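Local coordinates for thiosulfate reductase (Thermus thermophilus, PDB 2VPZ), which probably acts as a molybdenum oxidoreductase that reduces sulfur compounds such as polysulfide, binding a molybdopterin guanine dinucleotide pair and a [4Fe-4S] cluster, at residues L226-P237 against K245-P254. Numbering follows the deposited sequence.
Sequences LKNGAKVVVVDP and KAHRWLPIKP. With MGD (2-amino-5,6-dimercapto-7-methyl-3,7,8a,9-tetrahydro-8-oxa-1,3,9,10-tetraaza-anthracen-4-one guanosine dinucleotide), chain I.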
loop_
_atom_site.group_PDB
_atom_site.type_symbol
_atom_site.label_atom_id
_atom_site.label_comp_id
_atom_site.label_asym_id
_atom_site.label_seq_id
_atom_site.Cartn_x
_atom_site.Cartn_y
_atom_site.Cartn_z
ATOM N N LEU A 226 18.377 9.355 -10.623
ATOM C CA LEU A 226 16.958 9.034 -10.364
ATOM C C LEU A 226 16.474 9.677 -9.042
ATOM O O LEU A 226 15.404 10.313 -8.968
ATOM C CB LEU A 226 16.719 7.503 -10.308
ATOM C CG LEU A 226 16.652 6.787 -11.670
ATOM C CD1 LEU A 226 16.454 5.266 -11.490
ATOM C CD2 LEU A 226 15.511 7.398 -12.519
ATOM N N LYS A 227 17.319 9.497 -8.030
ATOM C CA LYS A 227 17.180 9.972 -6.650
ATOM C C LYS A 227 16.920 11.484 -6.516
ATOM O O LYS A 227 16.083 11.902 -5.713
ATOM C CB LYS A 227 18.428 9.591 -5.856
ATOM C CG LYS A 227 18.321 9.819 -4.359
ATOM C CD LYS A 227 17.969 8.516 -3.638
ATOM C CE LYS A 227 17.180 8.734 -2.337
ATOM N NZ LYS A 227 18.062 9.127 -1.193
ATOM N N ASN A 228 17.660 12.295 -7.268
ATOM C CA ASN A 228 17.505 13.753 -7.294
ATOM C C ASN A 228 16.415 14.281 -8.239
ATOM O O ASN A 228 16.360 15.474 -8.519
ATOM C CB ASN A 228 18.815 14.454 -7.646
ATOM C CG ASN A 228 19.974 13.976 -6.838
ATOM O OD1 ASN A 228 19.771 13.519 -5.712
ATOM N ND2 ASN A 228 21.186 14.073 -7.388
ATOM N N GLY A 229 15.571 13.409 -8.766
ATOM C CA GLY A 229 14.546 13.867 -9.670
ATOM C C GLY A 229 14.951 13.987 -11.124
ATOM O O GLY A 229 14.610 14.965 -11.821
ATOM N N ALA A 230 15.728 13.009 -11.569
ATOM C CA ALA A 230 16.197 12.895 -12.953
ATOM C C ALA A 230 15.227 11.968 -13.686
ATOM O O ALA A 230 15.103 10.762 -13.367
ATOM C CB ALA A 230 17.645 12.301 -13.027
ATOM N N LYS A 231 14.492 12.535 -14.640
ATOM C CA LYS A 231 13.554 11.751 -15.418
ATOM C C LYS A 231 14.256 11.260 -16.710
ATOM O O LYS A 231 14.889 12.029 -17.467
ATOM C CB LYS A 231 12.220 12.508 -15.593
ATOM C CG LYS A 231 11.851 13.187 -16.884
ATOM C CD LYS A 231 10.425 13.782 -16.740
ATOM C CE LYS A 231 9.808 13.484 -15.343
ATOM N NZ LYS A 231 9.032 14.636 -14.788
ATOM N N VAL A 232 14.178 9.936 -16.866
ATOM C CA VAL A 232 14.801 9.039 -17.843
ATOM C C VAL A 232 13.921 8.434 -18.960
ATOM O O VAL A 232 12.944 7.739 -18.661
ATOM C CB VAL A 232 15.448 7.826 -17.021
ATOM C CG1 VAL A 232 16.353 6.959 -17.888
ATOM C CG2 VAL A 232 16.197 8.367 -15.783
ATOM N N VAL A 233 14.274 8.651 -20.229
ATOM C CA VAL A 233 13.526 8.080 -21.364
ATOM C C VAL A 233 14.311 6.880 -21.985
ATOM O O VAL A 233 15.477 7.018 -22.311
ATOM C CB VAL A 233 13.249 9.163 -22.490
ATOM C CG1 VAL A 233 12.505 8.520 -23.673
ATOM C CG2 VAL A 233 12.412 10.345 -21.919
ATOM N N VAL A 234 13.699 5.705 -22.105
ATOM C CA VAL A 234 14.396 4.556 -22.696
ATOM C C VAL A 234 13.782 4.147 -24.049
ATOM O O VAL A 234 12.570 4.001 -24.176
ATOM C CB VAL A 234 14.431 3.288 -21.737
ATOM C CG1 VAL A 234 14.958 2.040 -22.489
ATOM C CG2 VAL A 234 15.326 3.565 -20.521
ATOM N N VAL A 235 14.658 4.011 -25.050
ATOM C CA VAL A 235 14.312 3.616 -26.419
ATOM C C VAL A 235 14.935 2.210 -26.575
ATOM O O VAL A 235 16.161 2.052 -26.493
ATOM C CB VAL A 235 14.936 4.617 -27.444
ATOM C CG1 VAL A 235 14.519 4.252 -28.869
ATOM C CG2 VAL A 235 14.523 6.072 -27.088
ATOM N N ASP A 236 14.109 1.184 -26.799
ATOM C CA ASP A 236 14.574 -0.214 -26.862
ATOM C C ASP A 236 13.370 -1.099 -27.292
ATOM O O ASP A 236 12.245 -0.853 -26.864
ATOM C CB ASP A 236 15.009 -0.598 -25.397
ATOM C CG ASP A 236 15.943 -1.844 -25.313
ATOM O OD1 ASP A 236 15.717 -2.850 -26.021
ATOM O OD2 ASP A 236 16.893 -1.820 -24.462
ATOM N N PRO A 237 13.590 -2.115 -28.169
ATOM C CA PRO A 237 12.435 -2.962 -28.525
ATOM C C PRO A 237 12.049 -3.894 -27.337
ATOM O O PRO A 237 11.050 -4.613 -27.400
ATOM C CB PRO A 237 12.902 -3.746 -29.760
ATOM C CG PRO A 237 14.418 -3.739 -29.665
ATOM C CD PRO A 237 14.738 -2.384 -29.048
ATOM N N LYS A 245 12.580 1.779 -14.724
ATOM C CA LYS A 245 12.848 3.015 -13.948
ATOM C C LYS A 245 12.566 4.312 -14.743
ATOM O O LYS A 245 12.827 5.417 -14.250
ATOM C CB LYS A 245 14.328 3.042 -13.512
ATOM C CG LYS A 245 14.839 1.767 -12.875
ATOM C CD LYS A 245 13.823 1.181 -11.872
ATOM C CE LYS A 245 14.483 0.245 -10.868
ATOM N NZ LYS A 245 13.545 -0.206 -9.789
ATOM N N ALA A 246 12.026 4.169 -15.949
ATOM C CA ALA A 246 11.771 5.294 -16.847
ATOM C C ALA A 246 10.399 5.973 -16.840
ATOM O O ALA A 246 9.380 5.340 -16.564
ATOM C CB ALA A 246 12.120 4.849 -18.311
ATOM N N HIS A 247 10.388 7.270 -17.138
ATOM C CA HIS A 247 9.174 8.063 -17.208
ATOM C C HIS A 247 8.511 7.736 -18.562
ATOM O O HIS A 247 7.304 7.587 -18.614
ATOM C CB HIS A 247 9.586 9.503 -16.904
ATOM C CG HIS A 247 10.392 9.656 -15.668
ATOM N ND1 HIS A 247 9.841 9.867 -14.438
ATOM C CD2 HIS A 247 11.687 9.434 -15.452
ATOM C CE1 HIS A 247 10.767 9.766 -13.508
ATOM N NE2 HIS A 247 11.911 9.501 -14.107
ATOM N N ARG A 248 9.307 7.521 -19.602
ATOM C CA ARG A 248 8.775 7.084 -20.902
ATOM C C ARG A 248 9.511 5.854 -21.510
ATOM O O ARG A 248 10.740 5.800 -21.481
ATOM C CB ARG A 248 8.827 8.209 -21.947
ATOM C CG ARG A 248 8.342 9.566 -21.468
ATOM C CD ARG A 248 8.520 10.672 -22.530
ATOM N NE ARG A 248 7.392 10.743 -23.458
ATOM C CZ ARG A 248 6.505 11.737 -23.536
ATOM N NH1 ARG A 248 6.607 12.784 -22.737
ATOM N NH2 ARG A 248 5.490 11.671 -24.399
ATOM N N TRP A 249 8.778 4.856 -22.014
ATOM C CA TRP A 249 9.405 3.731 -22.725
ATOM C C TRP A 249 8.988 3.841 -24.215
ATOM O O TRP A 249 7.799 3.794 -24.499
ATOM C CB TRP A 249 8.971 2.330 -22.211
ATOM C CG TRP A 249 9.490 1.112 -23.079
ATOM C CD1 TRP A 249 10.719 0.989 -23.695
ATOM C CD2 TRP A 249 8.786 -0.129 -23.366
ATOM N NE1 TRP A 249 10.806 -0.233 -24.341
ATOM C CE2 TRP A 249 9.640 -0.931 -24.162
ATOM C CE3 TRP A 249 7.513 -0.628 -23.030
ATOM C CZ2 TRP A 249 9.265 -2.215 -24.626
ATOM C CZ3 TRP A 249 7.126 -1.913 -23.492
ATOM C CH2 TRP A 249 8.011 -2.684 -24.291
ATOM N N LEU A 250 9.921 4.036 -25.155
ATOM C CA LEU A 250 9.549 4.048 -26.590
ATOM C C LEU A 250 9.900 2.633 -27.194
ATOM O O LEU A 250 11.081 2.365 -27.499
ATOM C CB LEU A 250 10.248 5.189 -27.394
ATOM C CG LEU A 250 10.489 6.603 -26.808
ATOM C CD1 LEU A 250 10.769 7.661 -27.921
ATOM C CD2 LEU A 250 9.286 7.046 -25.964
ATOM N N PRO A 251 8.897 1.697 -27.347
ATOM C CA PRO A 251 9.193 0.369 -27.922
ATOM C C PRO A 251 9.466 0.365 -29.443
ATOM O O PRO A 251 8.657 -0.156 -30.228
ATOM C CB PRO A 251 7.998 -0.517 -27.556
ATOM C CG PRO A 251 6.921 0.408 -27.006
ATOM C CD PRO A 251 7.497 1.830 -26.934
ATOM N N ILE A 252 10.614 0.927 -29.823
ATOM C CA ILE A 252 11.059 1.084 -31.209
ATOM C C ILE A 252 11.216 -0.178 -32.067
ATOM O O ILE A 252 11.649 -1.246 -31.610
ATOM C CB ILE A 252 12.426 1.909 -31.256
ATOM C CG1 ILE A 252 12.462 2.836 -32.463
ATOM C CG2 ILE A 252 13.637 0.939 -31.245
ATOM C CD1 ILE A 252 13.877 3.227 -32.937
ATOM N N LYS A 253 10.829 -0.079 -33.335
ATOM C CA LYS A 253 10.983 -1.214 -34.237
ATOM C C LYS A 253 12.524 -1.371 -34.403
ATOM O O LYS A 253 13.213 -0.381 -34.663
ATOM C CB LYS A 253 10.273 -0.935 -35.577
ATOM C CG LYS A 253 10.947 -1.564 -36.765
ATOM C CD LYS A 253 10.055 -1.562 -37.996
ATOM C CE LYS A 253 10.252 -2.827 -38.825
ATOM N NZ LYS A 253 9.611 -2.737 -40.173
ATOM N N PRO A 254 13.078 -2.615 -34.232
ATOM C CA PRO A 254 14.543 -2.787 -34.395
ATOM C C PRO A 254 15.258 -2.305 -35.685
ATOM O O PRO A 254 14.728 -2.544 -36.763
ATOM C CB PRO A 254 14.784 -4.273 -34.170
ATOM C CG PRO A 254 13.630 -4.754 -33.358
ATOM C CD PRO A 254 12.444 -3.849 -33.756
HETATM P PB MGD I . 23.453 -2.157 -25.769
HETATM O O1B MGD I . 23.736 -3.064 -26.900
HETATM O O2B MGD I . 23.325 -0.734 -25.980
HETATM O O3B MGD I . 24.661 -2.628 -24.832
HETATM O O3A MGD I . 26.057 -3.278 -22.806
HETATM P PA MGD I . 25.417 -2.045 -23.551
HETATM O O1A MGD I . 26.574 -1.218 -23.861
HETATM O O2A MGD I . 24.485 -1.390 -22.647
HETATM O "O5'" MGD I . 22.152 -2.605 -25.040
HETATM C "C5'" MGD I . 21.564 -3.903 -24.933
HETATM C "C4'" MGD I . 20.102 -3.535 -25.128
HETATM O "O4'" MGD I . 20.077 -3.143 -26.491
HETATM C "C3'" MGD I . 19.039 -4.660 -25.016
HETATM O "O3'" MGD I . 17.934 -4.253 -24.168
HETATM C "C2'" MGD I . 18.505 -4.862 -26.456
HETATM O "O2'" MGD I . 17.084 -4.885 -26.423
HETATM C "C1'" MGD I . 18.833 -3.536 -27.097
HETATM N N9 MGD I . 18.648 -3.373 -28.565
HETATM C C8 MGD I . 18.796 -4.342 -29.522
HETATM N N7 MGD I . 18.544 -3.858 -30.771
HETATM C C5 MGD I . 18.203 -2.553 -30.613
HETATM C C6 MGD I . 17.736 -1.476 -31.511
HETATM O O6 MGD I . 17.707 -1.722 -32.721
HETATM N N1 MGD I . 17.461 -0.277 -31.000
HETATM C C2 MGD I . 17.517 -0.031 -29.663
HETATM N N2 MGD I . 17.215 1.225 -29.179
HETATM N N3 MGD I . 17.929 -0.978 -28.764
HETATM C C4 MGD I . 18.279 -2.230 -29.166
HETATM C C10 MGD I . 27.232 -4.005 -23.100
HETATM C C11 MGD I . 28.270 -3.426 -22.194
HETATM O O11 MGD I . 27.939 -3.797 -20.847
HETATM C C12 MGD I . 29.726 -3.702 -22.648
HETATM S S12 MGD I . 30.244 -3.367 -24.215
HETATM C C13 MGD I . 30.691 -4.225 -21.808
HETATM S S13 MGD I . 32.302 -4.390 -22.334
HETATM C C14 MGD I . 30.348 -4.630 -20.398
HETATM N N15 MGD I . 30.208 -6.019 -20.160
HETATM C C16 MGD I . 29.453 -6.493 -19.117
HETATM C C17 MGD I . 29.284 -7.946 -18.760
HETATM O O17 MGD I . 29.914 -8.822 -19.415
HETATM N N18 MGD I . 28.518 -8.295 -17.670
HETATM C C19 MGD I . 27.854 -7.313 -17.007
HETATM N N19 MGD I . 27.064 -7.699 -16.024
HETATM N N20 MGD I . 27.897 -5.964 -17.269
HETATM C C21 MGD I . 28.716 -5.539 -18.279
HETATM N N22 MGD I . 28.813 -4.265 -18.626
HETATM C C23 MGD I . 29.137 -3.839 -19.947
#
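V233, V234 and V235 pair in parallel with R248, W249 and L250, and the short strand axes diverge by just 15°. V234 lies at the middle of the pairing: its N donates to R248 O at 3.0 Å and its O accepts L250 N at 2.8 Å, both bonds nearly straight. On the face carrying V233, V235, R248 and L250, side chains at the same level sit abreast. V233 CG2 lies alongside the aliphatic stem of R248, whose guanidinium continues to E314 and E318. L250 CG, level with V235, settles into the hollow between V233 CG1 and V235 CG2, 4.1 Å from V235 CG2. Farther along, V235 CG1 meets I252 CB. W264 of helix 257-270 also packs against L250.

The other face bears W249. With CG anti to the backbone N (chi1 173°), its indole runs along the sheet toward D236, and NE1 donates to D236 O at 3.0 Å, tilted 27° from the carbonyl plane. P251 CB covers one indole face near its rim, and F239 meets the ring edge-to-face. Without the indole, as with an alanine at W249, D236 O is likely to lose this donor and a gap to open beside P251 and F239.

Strand 248-250 forms one end of a parallel four-stranded sheet within this chain, and strand 231-235 separates it from strand 202-206. As in nucleotide-binding alpha/beta folds, the cofactor meets the C-terminal end of a strand: V235 O accepts N2 of the guanine, and the D236 carboxylate grips both ribose hydroxyls, OD2 lying 2.7 Å from MGD O3'. Beside the guanine, P237 CB fits against P254 CG at 3.8 Å, and P237 CD touches both I252 CG2 and the base.

Toward the strand starts, H247 N donates to V232 O, and L226 CD1 rests on K245 CB, 3.7 Å away.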